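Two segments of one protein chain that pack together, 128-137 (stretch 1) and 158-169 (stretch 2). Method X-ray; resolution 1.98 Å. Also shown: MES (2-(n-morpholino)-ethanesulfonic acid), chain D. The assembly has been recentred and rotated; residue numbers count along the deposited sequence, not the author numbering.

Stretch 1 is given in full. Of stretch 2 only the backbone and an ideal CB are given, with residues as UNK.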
# COMPACT_ATOMS: atom_id res chain seq x y z
N SER A 128 -2.89 -1.86 1.63
CA SER A 128 -3.47 -1.74 2.94
C SER A 128 -2.45 -2.15 3.98
O SER A 128 -1.82 -3.20 3.88
CB SER A 128 -4.71 -2.62 3.09
OG SER A 128 -5.23 -2.47 4.39
N LYS A 129 -2.32 -1.31 5.00
CA LYS A 129 -1.36 -1.57 6.04
C LYS A 129 -2.08 -1.79 7.36
O LYS A 129 -2.96 -1.02 7.75
CB LYS A 129 -0.37 -0.40 6.15
CG LYS A 129 0.61 -0.53 7.29
CD LYS A 129 1.33 0.82 7.51
CE LYS A 129 2.23 0.78 8.72
NZ LYS A 129 3.29 -0.28 8.63
N ARG A 130 -1.68 -2.85 8.05
CA ARG A 130 -2.17 -3.14 9.38
C ARG A 130 -1.03 -2.93 10.37
O ARG A 130 0.12 -3.31 10.11
CB ARG A 130 -2.72 -4.57 9.47
CG ARG A 130 -3.77 -4.90 8.40
CD ARG A 130 -4.44 -6.26 8.67
NE ARG A 130 -5.08 -6.32 9.98
CZ ARG A 130 -5.70 -7.39 10.47
NH1 ARG A 130 -5.79 -8.51 9.75
NH2 ARG A 130 -6.24 -7.36 11.68
N PHE A 131 -1.35 -2.33 11.50
CA PHE A 131 -0.32 -1.96 12.46
C PHE A 131 -0.90 -1.81 13.86
O PHE A 131 -2.10 -2.00 14.09
CB PHE A 131 0.38 -0.67 12.02
CG PHE A 131 -0.53 0.54 11.92
CD1 PHE A 131 -1.36 0.72 10.82
CD2 PHE A 131 -0.52 1.51 12.92
CE1 PHE A 131 -2.18 1.84 10.72
CE2 PHE A 131 -1.35 2.64 12.82
CZ PHE A 131 -2.17 2.80 11.72
N TYR A 132 -0.03 -1.50 14.81
CA TYR A 132 -0.39 -1.37 16.21
C TYR A 132 -0.42 0.12 16.58
O TYR A 132 0.48 0.87 16.20
CB TYR A 132 0.60 -2.14 17.08
CG TYR A 132 0.32 -2.16 18.57
CD1 TYR A 132 -0.90 -2.54 19.08
CD2 TYR A 132 1.32 -1.83 19.47
CE1 TYR A 132 -1.13 -2.58 20.45
CE2 TYR A 132 1.12 -1.87 20.83
CZ TYR A 132 -0.10 -2.24 21.32
OH TYR A 132 -0.28 -2.26 22.68
N SER A 133 -1.45 0.53 17.30
CA SER A 133 -1.70 1.94 17.57
C SER A 133 -0.75 2.53 18.59
O SER A 133 -0.44 3.71 18.54
CB SER A 133 -3.13 2.14 18.05
OG SER A 133 -3.35 1.44 19.25
N TRP A 134 -0.28 1.70 19.52
CA TRP A 134 0.52 2.19 20.63
C TRP A 134 1.99 2.37 20.22
O TRP A 134 2.85 1.60 20.62
CB TRP A 134 0.42 1.23 21.82
CG TRP A 134 0.31 1.92 23.15
CD1 TRP A 134 1.10 2.93 23.61
CD2 TRP A 134 -0.62 1.64 24.19
NE1 TRP A 134 0.72 3.31 24.86
CE2 TRP A 134 -0.34 2.53 25.25
CE3 TRP A 134 -1.67 0.73 24.34
CZ2 TRP A 134 -1.07 2.53 26.44
CZ3 TRP A 134 -2.40 0.73 25.52
CH2 TRP A 134 -2.09 1.63 26.56
N GLN A 135 2.26 3.41 19.43
CA GLN A 135 3.54 3.53 18.75
C GLN A 135 4.63 4.08 19.66
O GLN A 135 5.82 4.01 19.34
CB GLN A 135 3.39 4.42 17.51
CG GLN A 135 2.79 3.66 16.32
CD GLN A 135 3.65 2.48 15.91
OE1 GLN A 135 4.78 2.65 15.44
NE2 GLN A 135 3.12 1.28 16.08
N ASN A 136 4.21 4.63 20.79
CA ASN A 136 5.13 5.10 21.83
C ASN A 136 4.61 4.55 23.14
O ASN A 136 3.50 4.87 23.54
CB ASN A 136 5.20 6.62 21.87
CG ASN A 136 6.25 7.14 22.84
OD1 ASN A 136 6.51 6.55 23.89
ND2 ASN A 136 6.87 8.26 22.47
N PRO A 137 5.42 3.71 23.81
CA PRO A 137 4.94 3.07 25.04
C PRO A 137 4.62 4.10 26.13
O PRO A 137 3.90 3.78 27.07
CB PRO A 137 6.11 2.17 25.44
CG PRO A 137 7.30 2.72 24.72
CD PRO A 137 6.81 3.36 23.48
N UNK A 158 -3.79 10.39 9.94
CA UNK A 158 -2.50 11.02 10.13
C UNK A 158 -1.48 9.96 10.53
O UNK A 158 -1.55 9.43 11.63
CB UNK A 158 -2.58 12.13 11.18
N UNK A 159 -0.50 9.70 9.67
CA UNK A 159 0.49 8.67 9.96
C UNK A 159 1.85 9.23 10.39
O UNK A 159 2.81 8.48 10.54
CB UNK A 159 0.67 7.78 8.73
N UNK A 160 1.93 10.53 10.63
CA UNK A 160 3.24 11.13 10.88
C UNK A 160 3.88 10.66 12.19
O UNK A 160 5.10 10.66 12.31
CB UNK A 160 3.11 12.65 10.90
N UNK A 161 3.08 10.22 13.16
CA UNK A 161 3.62 9.73 14.43
C UNK A 161 4.06 8.27 14.37
O UNK A 161 4.60 7.75 15.35
CB UNK A 161 2.58 9.90 15.53
N UNK A 162 3.81 7.61 13.23
CA UNK A 162 4.05 6.18 13.15
C UNK A 162 5.54 5.83 13.15
O UNK A 162 6.32 6.41 12.40
CB UNK A 162 3.39 5.62 11.89
N UNK A 163 5.93 4.87 13.98
CA UNK A 163 7.35 4.52 14.17
C UNK A 163 7.68 3.05 13.91
O UNK A 163 8.74 2.58 14.32
CB UNK A 163 7.77 4.87 15.60
N UNK A 164 6.77 2.32 13.27
CA UNK A 164 6.96 0.89 13.00
C UNK A 164 7.17 0.04 14.25
O UNK A 164 7.80 -1.02 14.19
CB UNK A 164 8.16 0.70 12.07
N UNK A 165 6.61 0.48 15.37
CA UNK A 165 6.70 -0.28 16.61
C UNK A 165 5.67 -1.41 16.66
O UNK A 165 4.49 -1.18 16.42
CB UNK A 165 6.51 0.65 17.81
N UNK A 166 6.12 -2.62 17.01
CA UNK A 166 5.23 -3.76 17.18
C UNK A 166 4.57 -3.77 18.54
O UNK A 166 5.15 -3.31 19.53
CB UNK A 166 6.00 -5.07 16.97
N UNK A 167 3.36 -4.31 18.61
CA UNK A 167 2.86 -4.79 19.89
C UNK A 167 3.85 -5.82 20.44
O UNK A 167 4.19 -6.78 19.75
CB UNK A 167 1.46 -5.39 19.75
N UNK A 168 4.34 -5.62 21.67
CA UNK A 168 5.36 -6.52 22.24
C UNK A 168 4.94 -7.98 22.13
O UNK A 168 3.85 -8.33 22.58
CB UNK A 168 5.62 -6.17 23.71
N UNK A 169 5.78 -8.81 21.51
CA UNK A 169 5.45 -10.21 21.29
C UNK A 169 4.73 -10.53 19.98
O UNK A 169 4.39 -11.69 19.74
CB UNK A 169 4.58 -10.70 22.45
O1 MES D . 1.28 -1.23 30.44
C2 MES D . 2.58 -1.43 29.89
C3 MES D . 2.97 -0.30 28.94
N4 MES D . 1.85 -0.09 28.03
C5 MES D . 0.50 0.08 28.55
C6 MES D . 0.24 -1.12 29.46
C7 MES D . 2.13 0.36 26.68
C8 MES D . 1.38 -0.69 25.86
S MES D . 2.46 -1.71 25.09
O1S MES D . 1.93 -3.10 25.18
O2S MES D . 2.54 -1.32 23.66
O3S MES D . 3.81 -1.62 25.70

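Positions 158, 160 and 161 have ideal CB atoms with nothing of stretch 1 within 5.5 Å, so many side chains would suit them. They hold Asp158, Ser160 and Thr161; Asp158 OD1 accepts from Ser160 N (3.1 Å) and Ser160 OG (2.9 Å), just where a type I turn runs from 159 to 162.

At 159 the CB is also out of reach and points sideways, but the Phe131 ring lies beyond it, so a long, flexible apolar chain could bridge the gap. Met159, m at all three chi angles, does so: its CE sits over one face of the Phe131 ring, 4.0 Å from the centroid, and its SD is 3.7 Å from Phe131 CZ.

Position 162 also points sideways, its ideal CB 4.8 Å from Gln135 OE1. Phe131 and the Lys129 amine lie farther along, favouring a long side chain, apolar along its length, with an acceptor at its tip. Tyr162 fits: CE1 lies 3.6 Å from Phe131 CD2, and Lys129 NZ donates to Tyr162 OH (3.1 Å). Water 1 links Tyr162 OH to Tyr132 N.

Position 163 points toward stretch 1, and its backbone N donates to Gln135 OE1 (2.9 Å), as any residue but proline could. The carbonyl of Gln135 would welcome a long donor, Lys or Arg; Arg163 NH1 donates to Gln135 O (2.7 Å).

At 164, phi/psi of 59/28 favour Gly, Asn or Asp, though others are tolerated. The CB points away, leaving size open. The residue is Tyr164, whose CE1 comes 4.2 Å from Lys129 NZ.

Position 165 points toward stretch 1. Its backbone pairs with the Gln135 amide: the backbone N of 165 donates to Gln135 OE1 (2.8 Å), and Gln135 NE2 donates to the backbone O of 165 (2.8 Å). Beyond lie the Trp134 carbonyl and the MES sulfonate, inviting a long cationic donor. Arg165, extended with chi1 to chi3 all t, donates from NH1 to Trp134 O and to MES O2S (both 2.7 Å), and from NH2 to MES O3S (3.0 Å); Pro137 CB lies over one face of its guanidinium.

Position 166 points away and asks little; it is Ala166. At 167 the ideal CB is 3.6 Å from Tyr132 CD2, so a chain with an aliphatic base would suit. Arg167 CB lies over the Tyr132 ring face, 3.5 Å from the centroid.

Phi of -51° at 168 allows proline among others; Pro168 CD is 4.3 Å from Tyr132 CE2. At 169, phi/psi of 90/3 would jam a CB against the preceding carbonyl O, calling for the glycine found, Gly169.

Stretch 2 158-169: DMSTYRYRARPG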
# COMPACT_ATOMS: atom_id res chain seq x y z
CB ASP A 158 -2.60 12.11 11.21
CG ASP A 158 -1.35 13.00 11.27
OD1 ASP A 158 -0.31 12.63 10.69
OD2 ASP A 158 -1.43 14.08 11.89
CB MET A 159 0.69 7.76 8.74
CG MET A 159 -0.51 6.89 8.39
SD MET A 159 -0.96 5.67 9.65
CE MET A 159 0.43 4.52 9.65
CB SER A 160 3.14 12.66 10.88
OG SER A 160 2.28 13.10 11.90
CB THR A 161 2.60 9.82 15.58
OG1 THR A 161 1.41 9.11 15.21
CG2 THR A 161 2.28 11.26 15.93
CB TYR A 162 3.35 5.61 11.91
CG TYR A 162 3.52 4.13 11.81
CD1 TYR A 162 2.85 3.28 12.70
CD2 TYR A 162 4.36 3.57 10.87
CE1 TYR A 162 3.02 1.91 12.64
CE2 TYR A 162 4.52 2.21 10.79
CZ TYR A 162 3.85 1.39 11.68
OH TYR A 162 4.01 0.03 11.60
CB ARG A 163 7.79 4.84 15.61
CG ARG A 163 7.36 6.19 16.14
CD ARG A 163 7.76 6.34 17.61
NE ARG A 163 9.12 5.87 17.87
CZ ARG A 163 9.45 4.92 18.74
NH1 ARG A 163 8.51 4.32 19.47
NH2 ARG A 163 10.72 4.56 18.89
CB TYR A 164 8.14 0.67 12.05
CG TYR A 164 7.96 1.33 10.71
CD1 TYR A 164 7.33 0.66 9.66
CD2 TYR A 164 8.41 2.62 10.48
CE1 TYR A 164 7.15 1.26 8.44
CE2 TYR A 164 8.25 3.23 9.26
CZ TYR A 164 7.62 2.56 8.24
OH TYR A 164 7.46 3.19 7.03
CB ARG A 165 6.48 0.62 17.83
CG ARG A 165 6.65 -0.14 19.15
CD ARG A 165 6.37 0.71 20.40
NE ARG A 165 6.55 -0.11 21.60
CZ ARG A 165 5.60 -0.37 22.48
NH1 ARG A 165 4.39 0.16 22.33
NH2 ARG A 165 5.85 -1.14 23.54
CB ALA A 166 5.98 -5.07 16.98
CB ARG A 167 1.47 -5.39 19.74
CG ARG A 167 0.90 -5.86 21.07
CD ARG A 167 -0.49 -6.39 20.96
NE ARG A 167 -0.96 -6.73 22.30
CZ ARG A 167 -1.92 -7.61 22.56
NH1 ARG A 167 -2.53 -8.26 21.58
NH2 ARG A 167 -2.27 -7.83 23.82
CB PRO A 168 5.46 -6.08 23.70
CG PRO A 168 4.90 -4.68 23.74
CD PRO A 168 3.88 -4.60 22.64
O HOH W 1 2.87 -1.42 14.05
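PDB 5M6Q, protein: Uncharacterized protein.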